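Long-range contact in molybdopterin synthase sulfur carrier subunit (Homo sapiens, PDB 5MPO), which carries sulfur as a C-terminal thiocarboxylate and donates it within molybdopterin synthase, which converts precursor Z into molybdopterin: residues Q72-Y81 with L91-P102. Residues are numbered along the deposited sequence; the frame is centred on the assembly and turned at random.
Sequences QIIFAVRQEY and LQPGDEIAVIPP
Strands 74-77 and 96-100 run antiparallel at 157°, I74 and A76 forming hydrogen-bonded pairs with I100 and A98, and the ladder is carried one step further by R78 N, which donates to E96 O (3.1 Å). On the face turned to helix 52-62, I97 lays its CG2 over the F75 ring, 4.0 Å from the centroid and displaced toward the rim, a CH-pi contact. The same ring presents its CD1 edge to A98 O at 3.3 Å, in plane, while V99 CG2 lies near its CE1; W56 and I59 also pack on F75. V77 stands beside I97, and its CG1, anti to the backbone N (chi1 172°), meets L91 CD2 at 3.6 Å. On the opposite face of the sheet, I74 and I100 lie side by side with CG2 of I74 3.4 Å from CB of I100; farther along this face A76 and A98 pack against the chain of another protein. At the hairpin end, the R78 chain bends at chi3 (-66°), which brings NH1 to D95 OD2 in a salt bridge (2.6 Å), the acceptor lying in the guanidinium plane. R78 NH1 also donates to V90 O. D95 OD2 is gripped from opposite faces of the carboxylate plane by R78 NH1 and by Q92 N, the latter at 2.9 Å, which ties the type II turn 92-95 to the arginine. Replacing D95 by an alanine removes this shared acceptor and would probably leave the R78 charge without its carboxylate mate, with V90 O still a partner of NH1, and the Q92 amide without its side-chain partner. Beyond the type I' turn 77-80, strand 80-82 completes a hairpin with 74-77, and the 2-1-5-3-4 strand order of the mixed sheet packed on helix 52-62 is that of the ubiquitin-like beta-grasp fold of MoaD proteins, strand 96-100 leading into the C-terminal tail.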
# COMPACT_ATOMS: atom_id res chain seq x y z
N GLN B 72 -11.28 13.30 -28.47
CA GLN B 72 -10.64 12.67 -27.33
C GLN B 72 -9.12 12.74 -27.34
O GLN B 72 -8.46 11.80 -26.97
CB GLN B 72 -11.09 11.23 -27.27
CG GLN B 72 -10.37 10.33 -28.24
CD GLN B 72 -11.05 9.00 -28.37
OE1 GLN B 72 -12.25 8.93 -28.25
NE2 GLN B 72 -10.29 7.95 -28.60
N ILE B 73 -8.58 13.86 -27.77
CA ILE B 73 -7.16 14.02 -27.87
C ILE B 73 -6.66 15.27 -27.22
O ILE B 73 -7.28 16.30 -27.33
CB ILE B 73 -6.82 14.17 -29.36
CG1 ILE B 73 -7.14 12.90 -30.11
CG2 ILE B 73 -5.37 14.52 -29.63
CD1 ILE B 73 -6.16 11.79 -29.90
N ILE B 74 -5.51 15.20 -26.58
CA ILE B 74 -4.88 16.48 -26.10
C ILE B 74 -3.51 16.60 -26.79
O ILE B 74 -2.96 15.61 -27.34
CB ILE B 74 -4.87 16.54 -24.54
CG1 ILE B 74 -4.54 17.93 -24.01
CG2 ILE B 74 -3.93 15.50 -23.92
CD1 ILE B 74 -4.57 18.04 -22.49
N PHE B 75 -2.98 17.80 -26.77
CA PHE B 75 -1.59 18.00 -27.11
C PHE B 75 -0.68 18.08 -25.88
O PHE B 75 -1.06 18.64 -24.82
CB PHE B 75 -1.41 19.34 -27.84
CG PHE B 75 -1.74 19.31 -29.30
CD1 PHE B 75 -1.39 18.23 -30.11
CD2 PHE B 75 -2.34 20.43 -29.89
CE1 PHE B 75 -1.70 18.25 -31.47
CE2 PHE B 75 -2.65 20.46 -31.25
CZ PHE B 75 -2.33 19.36 -32.03
N ALA B 76 0.55 17.60 -26.08
CA ALA B 76 1.70 18.09 -25.32
C ALA B 76 2.63 18.88 -26.28
O ALA B 76 3.05 18.35 -27.31
CB ALA B 76 2.46 16.94 -24.66
N VAL B 77 2.94 20.12 -25.91
CA VAL B 77 3.85 20.99 -26.64
C VAL B 77 5.00 21.24 -25.72
O VAL B 77 4.83 21.78 -24.63
CB VAL B 77 3.19 22.37 -26.97
CG1 VAL B 77 4.21 23.37 -27.58
CG2 VAL B 77 1.98 22.17 -27.86
N ARG B 78 6.19 20.86 -26.16
CA ARG B 78 7.38 20.93 -25.32
C ARG B 78 7.08 20.22 -23.99
O ARG B 78 7.40 20.74 -22.94
CB ARG B 78 7.85 22.38 -25.10
CG ARG B 78 8.45 23.10 -26.32
CD ARG B 78 8.95 24.49 -25.99
NE ARG B 78 7.85 25.41 -25.63
CZ ARG B 78 7.13 26.15 -26.48
NH1 ARG B 78 7.34 26.14 -27.81
NH2 ARG B 78 6.17 26.92 -26.01
N GLN B 79 6.40 19.08 -24.07
CA GLN B 79 6.10 18.24 -22.91
C GLN B 79 5.17 18.88 -21.88
O GLN B 79 5.25 18.56 -20.72
CB GLN B 79 7.39 17.85 -22.18
CG GLN B 79 8.41 17.07 -22.98
CD GLN B 79 9.62 16.70 -22.10
OE1 GLN B 79 9.55 16.66 -20.85
NE2 GLN B 79 10.72 16.43 -22.73
N GLU B 80 4.33 19.79 -22.29
CA GLU B 80 3.32 20.32 -21.36
C GLU B 80 2.00 20.25 -22.10
O GLU B 80 1.92 20.60 -23.29
CB GLU B 80 3.59 21.76 -20.91
CG GLU B 80 4.93 21.96 -20.17
CD GLU B 80 5.03 21.32 -18.75
OE1 GLU B 80 4.02 21.16 -18.06
OE2 GLU B 80 6.14 20.98 -18.28
N TYR B 81 0.97 19.84 -21.38
CA TYR B 81 -0.35 19.68 -21.92
C TYR B 81 -0.96 20.99 -22.41
O TYR B 81 -0.76 22.04 -21.84
CB TYR B 81 -1.27 19.01 -20.87
CG TYR B 81 -0.98 17.54 -20.63
CD1 TYR B 81 -1.15 16.61 -21.64
CD2 TYR B 81 -0.50 17.09 -19.39
CE1 TYR B 81 -0.88 15.27 -21.45
CE2 TYR B 81 -0.23 15.74 -19.18
CZ TYR B 81 -0.43 14.84 -20.21
OH TYR B 81 -0.14 13.52 -20.04
N LEU B 91 5.86 28.35 -31.38
CA LEU B 91 6.69 27.19 -31.61
C LEU B 91 8.05 27.48 -32.21
O LEU B 91 8.16 28.23 -33.13
CB LEU B 91 5.93 26.24 -32.51
CG LEU B 91 4.55 25.90 -31.96
CD1 LEU B 91 3.79 25.06 -32.96
CD2 LEU B 91 4.66 25.16 -30.64
N GLN B 92 9.08 26.85 -31.65
CA GLN B 92 10.46 27.03 -32.04
C GLN B 92 10.89 25.80 -32.79
O GLN B 92 10.35 24.75 -32.60
CB GLN B 92 11.36 27.15 -30.80
CG GLN B 92 11.08 28.33 -29.84
CD GLN B 92 11.13 29.66 -30.53
OE1 GLN B 92 11.82 29.82 -31.53
NE2 GLN B 92 10.38 30.63 -30.02
N PRO B 93 11.92 25.92 -33.61
CA PRO B 93 12.36 24.80 -34.36
C PRO B 93 12.69 23.60 -33.48
O PRO B 93 13.44 23.70 -32.55
CB PRO B 93 13.66 25.32 -35.05
CG PRO B 93 13.60 26.80 -34.96
CD PRO B 93 12.80 27.10 -33.75
N GLY B 94 12.16 22.46 -33.84
CA GLY B 94 12.49 21.22 -33.17
C GLY B 94 11.57 20.97 -32.02
O GLY B 94 11.67 19.96 -31.37
N ASP B 95 10.66 21.87 -31.71
CA ASP B 95 9.77 21.58 -30.61
C ASP B 95 8.95 20.34 -30.95
O ASP B 95 8.71 20.02 -32.10
CB ASP B 95 8.82 22.72 -30.32
CG ASP B 95 9.47 23.87 -29.59
OD1 ASP B 95 10.60 23.75 -29.08
OD2 ASP B 95 8.82 24.92 -29.55
N GLU B 96 8.54 19.64 -29.91
CA GLU B 96 7.80 18.42 -30.04
C GLU B 96 6.33 18.69 -29.80
O GLU B 96 5.98 19.37 -28.87
CB GLU B 96 8.29 17.41 -29.07
CG GLU B 96 9.61 16.82 -29.49
CD GLU B 96 10.11 15.80 -28.51
OE1 GLU B 96 9.43 15.49 -27.50
OE2 GLU B 96 11.22 15.33 -28.72
N ILE B 97 5.49 18.19 -30.69
CA ILE B 97 4.04 18.30 -30.52
C ILE B 97 3.57 16.86 -30.44
O ILE B 97 3.67 16.11 -31.44
CB ILE B 97 3.34 18.97 -31.74
CG1 ILE B 97 4.04 20.27 -32.20
CG2 ILE B 97 1.87 19.22 -31.44
CD1 ILE B 97 4.16 21.38 -31.19
N ALA B 98 3.12 16.42 -29.27
CA ALA B 98 2.66 15.02 -29.16
C ALA B 98 1.14 14.96 -29.19
O ALA B 98 0.44 15.85 -28.66
CB ALA B 98 3.21 14.37 -27.92
N VAL B 99 0.64 13.98 -29.93
CA VAL B 99 -0.80 13.77 -30.05
C VAL B 99 -1.13 12.67 -29.03
O VAL B 99 -0.66 11.52 -29.19
CB VAL B 99 -1.24 13.31 -31.48
CG1 VAL B 99 -2.76 13.06 -31.53
CG2 VAL B 99 -0.84 14.38 -32.50
N ILE B 100 -1.89 13.07 -28.01
CA ILE B 100 -2.11 12.30 -26.78
C ILE B 100 -3.57 11.75 -26.74
O ILE B 100 -4.50 12.47 -26.40
CB ILE B 100 -1.91 13.25 -25.57
CG1 ILE B 100 -0.56 14.00 -25.59
CG2 ILE B 100 -2.13 12.52 -24.24
CD1 ILE B 100 0.64 13.16 -25.29
N PRO B 101 -3.79 10.52 -27.16
CA PRO B 101 -5.10 9.90 -26.93
C PRO B 101 -5.34 9.67 -25.42
O PRO B 101 -4.39 9.80 -24.65
CB PRO B 101 -4.99 8.55 -27.65
CG PRO B 101 -3.64 8.50 -28.29
CD PRO B 101 -2.81 9.59 -27.75
N PRO B 102 -6.58 9.31 -25.02
CA PRO B 102 -6.88 9.20 -23.58
C PRO B 102 -5.99 8.13 -22.96
O PRO B 102 -5.74 7.04 -23.55
CB PRO B 102 -8.35 8.82 -23.56
CG PRO B 102 -8.55 8.04 -24.81
CD PRO B 102 -7.68 8.75 -25.83
O HOH W 1 5.55 17.61 -26.26